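Long-range contacts in carboxypeptidase A (Helicoverpa armigera, PDB 1JQG), which probably acts as a zinc-dependent metallocarboxypeptidase, cleaving residues from the C-terminal end of peptide chains, and is made as a proenzyme: residues K171-M176 / N209-I215; M176-C182 / L216-N220. All coordinates share one frame. Numbering follows the deposited sequence.

Contact 1: residues K171-M176 / N209-I215; sequences KPVVMM and NNIDWII
Two neighbouring strands, 173-176 and 212-215, run parallel, their axes 4.7 Å apart at an angle of 15°. Val173 pairs with Asp212, Val174 with Trp213, Met175 with Ile214 and Met176 with Ile215. Backbone hydrogen bonds set this register: Asp212 N to Pro172 O (3.0 Å), Val174 N to Asp212 O (3.0 Å), Ile214 N to Val174 O (3.1 Å) and Met176 N to Ile214 O (2.8 Å). Apolar contacts cover both faces. On one, Met175 CG meets Ile214 CG2 at 3.7 Å; on the other, Trp213 (chi1 m) brings CZ3 to 3.7 Å from Val174 CG1 and 4.0 Å from Met176 CE, under helices 187-200 and 402-421. Charge gathers at the strand entrance. Lys171 (mtpt) reaches across so that NZ lies 3.4 Å from Asp212 OD1, a long salt bridge, and makes a weak hydrogen bond to Asn209 O (2.9 Å); Asp212 is also held by Ser162 and Arg298. With helix 187-200 in the connection, this is a beta-alpha-beta crossover in the mixed eight-stranded sheet of the M14 carboxypeptidase fold.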
loop_
_atom_site.group_PDB
_atom_site.type_symbol
_atom_site.label_atom_id
_atom_site.label_comp_id
_atom_site.label_asym_id
_atom_site.label_seq_id
_atom_site.Cartn_x
_atom_site.Cartn_y
_atom_site.Cartn_z
ATOM N N LYS A 171 27.227 1.570 -5.761
ATOM C CA LYS A 171 26.109 0.647 -5.642
ATOM C C LYS A 171 24.782 1.396 -5.673
ATOM O O LYS A 171 24.566 2.391 -4.971
ATOM C CB LYS A 171 26.185 -0.211 -4.362
ATOM C CG LYS A 171 27.461 -1.050 -4.262
ATOM C CD LYS A 171 27.697 -1.731 -2.935
ATOM C CE LYS A 171 26.499 -2.573 -2.531
ATOM N NZ LYS A 171 26.824 -3.293 -1.261
ATOM N N PRO A 172 23.822 0.903 -6.444
ATOM C CA PRO A 172 22.496 1.480 -6.510
ATOM C C PRO A 172 21.675 1.236 -5.254
ATOM O O PRO A 172 21.864 0.220 -4.595
ATOM C CB PRO A 172 21.839 0.739 -7.706
ATOM C CG PRO A 172 22.524 -0.572 -7.704
ATOM C CD PRO A 172 23.965 -0.250 -7.352
ATOM N N VAL A 173 20.722 2.092 -4.940
ATOM C CA VAL A 173 19.789 1.936 -3.835
ATOM C C VAL A 173 18.355 1.597 -4.279
ATOM O O VAL A 173 17.794 2.153 -5.243
ATOM C CB VAL A 173 19.740 3.245 -3.032
ATOM C CG1 VAL A 173 18.766 3.227 -1.867
ATOM C CG2 VAL A 173 21.115 3.565 -2.479
ATOM N N VAL A 174 17.757 0.640 -3.625
ATOM C CA VAL A 174 16.390 0.212 -3.846
ATOM C C VAL A 174 15.541 0.472 -2.589
ATOM O O VAL A 174 15.830 -0.081 -1.522
ATOM C CB VAL A 174 16.332 -1.293 -4.208
ATOM C CG1 VAL A 174 14.885 -1.774 -4.309
ATOM C CG2 VAL A 174 17.111 -1.529 -5.489
ATOM N N MET A 175 14.598 1.404 -2.689
ATOM C CA MET A 175 13.772 1.720 -1.525
ATOM C C MET A 175 12.476 0.928 -1.623
ATOM O O MET A 175 11.876 0.813 -2.684
ATOM C CB MET A 175 13.527 3.233 -1.371
ATOM C CG MET A 175 13.022 3.591 0.015
ATOM S SD MET A 175 12.771 5.328 0.254
ATOM C CE MET A 175 11.542 5.306 1.560
ATOM N N MET A 176 11.992 0.475 -0.481
ATOM C CA MET A 176 10.707 -0.254 -0.420
ATOM C C MET A 176 9.923 0.123 0.823
ATOM O O MET A 176 10.493 0.389 1.888
ATOM C CB MET A 176 11.100 -1.713 -0.433
ATOM C CG MET A 176 9.999 -2.728 -0.369
ATOM S SD MET A 176 10.750 -4.318 0.092
ATOM C CE MET A 176 12.118 -4.358 -1.029
ATOM N N ASN A 209 25.109 -8.066 -2.118
ATOM C CA ASN A 209 26.423 -7.546 -2.424
ATOM C C ASN A 209 26.443 -6.326 -3.354
ATOM O O ASN A 209 27.248 -5.412 -3.140
ATOM C CB ASN A 209 27.303 -8.684 -3.003
ATOM C CG ASN A 209 27.853 -9.577 -1.911
ATOM O OD1 ASN A 209 28.330 -9.065 -0.891
ATOM N ND2 ASN A 209 27.786 -10.874 -2.109
ATOM N N ASN A 210 25.638 -6.382 -4.416
ATOM C CA ASN A 210 25.655 -5.306 -5.413
ATOM C C ASN A 210 24.613 -4.213 -5.221
ATOM O O ASN A 210 24.471 -3.318 -6.035
ATOM C CB ASN A 210 25.563 -5.924 -6.805
ATOM C CG ASN A 210 26.775 -6.798 -7.111
ATOM O OD1 ASN A 210 27.925 -6.371 -6.903
ATOM N ND2 ASN A 210 26.484 -7.999 -7.614
ATOM N N ILE A 211 23.690 -4.351 -4.281
ATOM C CA ILE A 211 22.603 -3.439 -4.048
ATOM C C ILE A 211 22.459 -3.025 -2.579
ATOM O O ILE A 211 22.518 -3.874 -1.683
ATOM C CB ILE A 211 21.264 -4.024 -4.564
ATOM C CG1 ILE A 211 21.358 -4.417 -6.055
ATOM C CG2 ILE A 211 20.137 -2.996 -4.414
ATOM C CD1 ILE A 211 20.184 -5.185 -6.618
ATOM N N ASP A 212 22.260 -1.740 -2.357
ATOM C CA ASP A 212 21.913 -1.204 -1.034
ATOM C C ASP A 212 20.403 -1.019 -0.845
ATOM O O ASP A 212 19.733 -0.608 -1.798
ATOM C CB ASP A 212 22.568 0.162 -0.863
ATOM C CG ASP A 212 24.021 0.092 -0.501
ATOM O OD1 ASP A 212 24.548 -0.999 -0.260
ATOM O OD2 ASP A 212 24.710 1.145 -0.462
ATOM N N TRP A 213 19.848 -1.503 0.252
ATOM C CA TRP A 213 18.393 -1.516 0.423
ATOM C C TRP A 213 17.927 -0.673 1.614
ATOM O O TRP A 213 18.565 -0.507 2.656
ATOM C CB TRP A 213 17.844 -2.924 0.573
ATOM C CG TRP A 213 18.279 -3.898 -0.465
ATOM C CD1 TRP A 213 19.525 -4.458 -0.629
ATOM C CD2 TRP A 213 17.460 -4.485 -1.478
ATOM N NE1 TRP A 213 19.528 -5.336 -1.686
ATOM C CE2 TRP A 213 18.270 -5.373 -2.218
ATOM C CE3 TRP A 213 16.114 -4.374 -1.827
ATOM C CZ2 TRP A 213 17.773 -6.120 -3.297
ATOM C CZ3 TRP A 213 15.627 -5.085 -2.880
ATOM C CH2 TRP A 213 16.451 -5.949 -3.620
ATOM N N ILE A 214 16.748 -0.058 1.422
ATOM C CA ILE A 214 16.073 0.721 2.426
ATOM C C ILE A 214 14.688 0.104 2.505
ATOM O O ILE A 214 13.936 0.094 1.525
ATOM C CB ILE A 214 16.000 2.212 2.075
ATOM C CG1 ILE A 214 17.391 2.869 2.159
ATOM C CG2 ILE A 214 15.032 2.958 3.016
ATOM C CD1 ILE A 214 17.470 4.317 1.724
ATOM N N ILE A 215 14.298 -0.380 3.690
ATOM C CA ILE A 215 12.985 -0.977 3.874
ATOM C C ILE A 215 12.261 -0.351 5.039
ATOM O O ILE A 215 12.752 -0.415 6.168
ATOM C CB ILE A 215 13.103 -2.502 4.054
ATOM C CG1 ILE A 215 13.828 -3.128 2.842
ATOM C CG2 ILE A 215 11.715 -3.128 4.226
ATOM C CD1 ILE A 215 13.934 -4.635 2.854
#

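Contact 2: residues M176-C182 / L216-N220; sequences MQSLLHC and LPVAN. With ZN (zinc ion), chain B.
Leu179 takes a left-handed backbone conformation (phi/psi 66/28), and the chain then leads to the zinc ligand His181. The parallel bridge here is Gln177 with Leu216, with Leu216 N bonded to Met176 O (2.9 Å) and Ser178 N to Leu216 O (3.1 Å). From Pro217 on, the second segment is loop, yet it keeps company with the first. Ser178 (chi1 p) donates OG to Pro217 O at 2.7 Å, and Ala219 N donates to Ser178 O at 3.1 Å. These residues form the C-terminal edge of the central parallel strands in the M14 alpha/beta fold, where the catalytic metal sits: His181 ND1 binds zinc at 2.2 Å, water 1 lies 2.4 Å from the ion, and Glu184 and His306 complete the protein ligands. The His181 CA-to-CB bond points away from 216-220, and its NE2 is hydrogen-bonded to Asp252. Apolar contacts flank the turn, Leu179 CD1 on Val218 CG2 and Leu180 CD1 on Ala219 CB, both 4.0 Å. Asn220, at the N-cap position of helix 221-228, brings CB to 3.1 Å from Leu179 O.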
loop_
_atom_site.group_PDB
_atom_site.type_symbol
_atom_site.label_atom_id
_atom_site.label_comp_id
_atom_site.label_asym_id
_atom_site.label_seq_id
_atom_site.Cartn_x
_atom_site.Cartn_y
_atom_site.Cartn_z
ATOM N N MET A 176 11.992 0.475 -0.481
ATOM C CA MET A 176 10.707 -0.254 -0.420
ATOM C C MET A 176 9.923 0.123 0.823
ATOM O O MET A 176 10.493 0.389 1.888
ATOM C CB MET A 176 11.100 -1.713 -0.433
ATOM C CG MET A 176 9.999 -2.728 -0.369
ATOM S SD MET A 176 10.750 -4.318 0.092
ATOM C CE MET A 176 12.118 -4.358 -1.029
ATOM N N GLN A 177 8.618 0.279 0.682
ATOM C CA GLN A 177 7.778 0.649 1.829
ATOM C C GLN A 177 6.392 0.034 1.775
ATOM O O GLN A 177 5.881 -0.265 0.733
ATOM C CB GLN A 177 7.571 2.163 1.971
ATOM C CG GLN A 177 6.961 2.824 0.739
ATOM C CD GLN A 177 6.793 4.318 0.907
ATOM O OE1 GLN A 177 7.798 4.964 1.199
ATOM N NE2 GLN A 177 5.567 4.824 0.733
ATOM N N SER A 178 5.737 -0.070 2.913
ATOM C CA SER A 178 4.418 -0.630 3.024
ATOM C C SER A 178 3.630 0.007 4.168
ATOM O O SER A 178 4.183 0.766 4.932
ATOM C CB SER A 178 4.454 -2.173 3.177
ATOM O OG SER A 178 5.078 -2.600 4.369
ATOM N N LEU A 179 2.322 -0.269 4.183
ATOM C CA LEU A 179 1.434 0.220 5.219
ATOM C C LEU A 179 1.243 1.727 5.248
ATOM O O LEU A 179 0.851 2.292 6.238
ATOM C CB LEU A 179 1.842 -0.323 6.586
ATOM C CG LEU A 179 1.532 -1.812 6.856
ATOM C CD1 LEU A 179 1.894 -2.227 8.273
ATOM C CD2 LEU A 179 0.087 -2.214 6.596
ATOM N N LEU A 180 1.376 2.397 4.122
ATOM C CA LEU A 180 1.091 3.809 3.971
ATOM C C LEU A 180 -0.415 4.023 4.232
ATOM O O LEU A 180 -0.809 4.971 4.918
ATOM C CB LEU A 180 1.540 4.315 2.605
ATOM C CG LEU A 180 1.583 5.832 2.403
ATOM C CD1 LEU A 180 2.568 6.436 3.354
ATOM C CD2 LEU A 180 1.881 6.276 0.982
ATOM N N HIS A 181 -1.233 3.148 3.668
ATOM C CA HIS A 181 -2.645 3.034 3.942
ATOM C C HIS A 181 -2.804 1.880 4.935
ATOM O O HIS A 181 -2.798 0.666 4.627
ATOM C CB HIS A 181 -3.415 2.768 2.665
ATOM C CG HIS A 181 -3.589 3.964 1.801
ATOM N ND1 HIS A 181 -3.667 3.981 0.468
ATOM C CD2 HIS A 181 -3.722 5.291 2.043
ATOM C CE1 HIS A 181 -3.832 5.079 -0.185
ATOM N NE2 HIS A 181 -3.866 5.933 0.830
ATOM N N CYS A 182 -2.948 2.215 6.210
ATOM C CA CYS A 182 -2.965 1.280 7.303
ATOM C C CYS A 182 -3.884 0.100 7.244
ATOM O O CYS A 182 -3.589 -0.919 7.882
ATOM C CB CYS A 182 -3.152 2.157 8.523
ATOM S SG CYS A 182 -4.538 3.284 8.546
ATOM N N LEU A 216 11.062 0.166 4.769
ATOM C CA LEU A 216 10.203 0.777 5.791
ATOM C C LEU A 216 8.903 -0.032 5.921
ATOM O O LEU A 216 7.968 0.087 5.118
ATOM C CB LEU A 216 9.911 2.244 5.424
ATOM C CG LEU A 216 8.942 3.034 6.299
ATOM C CD1 LEU A 216 9.416 3.190 7.733
ATOM C CD2 LEU A 216 8.719 4.452 5.785
ATOM N N PRO A 217 8.842 -0.942 6.894
ATOM C CA PRO A 217 7.697 -1.821 7.110
ATOM C C PRO A 217 6.401 -1.085 7.379
ATOM O O PRO A 217 5.358 -1.367 6.783
ATOM C CB PRO A 217 8.156 -2.762 8.180
ATOM C CG PRO A 217 9.671 -2.700 8.169
ATOM C CD PRO A 217 9.963 -1.262 7.797
ATOM N N VAL A 218 6.309 -0.246 8.404
ATOM C CA VAL A 218 5.144 0.460 8.847
ATOM C C VAL A 218 5.251 1.968 8.642
ATOM O O VAL A 218 5.713 2.741 9.459
ATOM C CB VAL A 218 4.835 0.208 10.337
ATOM C CG1 VAL A 218 3.429 0.716 10.662
ATOM C CG2 VAL A 218 4.935 -1.272 10.659
ATOM N N ALA A 219 4.754 2.429 7.484
ATOM C CA ALA A 219 4.816 3.830 7.118
ATOM C C ALA A 219 3.773 4.690 7.809
ATOM O O ALA A 219 4.014 5.907 7.937
ATOM C CB ALA A 219 4.684 3.984 5.626
ATOM N N ASN A 220 2.757 4.046 8.350
ATOM C CA ASN A 220 1.661 4.719 9.038
ATOM C C ASN A 220 1.305 4.029 10.361
ATOM O O ASN A 220 0.287 3.367 10.511
ATOM C CB ASN A 220 0.450 4.739 8.089
ATOM C CG ASN A 220 -0.710 5.583 8.587
ATOM O OD1 ASN A 220 -1.775 5.482 7.976
ATOM N ND2 ASN A 220 -0.535 6.350 9.643
HETATM ZN ZN ZN B . -3.488 2.171 -0.841
HETATM O O HOH W 1 -4.645 2.522 -2.965
#

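Contact 2 continues from the strand pair of contact 1 into the loops that follow its C-terminal end, with centres about 17 Å apart. Met176 is the shared residue: its N closes the last cross-strand bond of contact 1 and its O opens the ladder of contact 2. Helix 187-200 touches side chains in both. Zinc lies beyond the far end. The Met176 side chain is still about 11 Å from that of the ligand His306, whereas Leu180 comes within about 4 Å of it and about 10 Å of Glu382, the predicted proton donor/acceptor. Contact 1 thus belongs to the body of the sheet, and contact 2 delivers His181 to the metal.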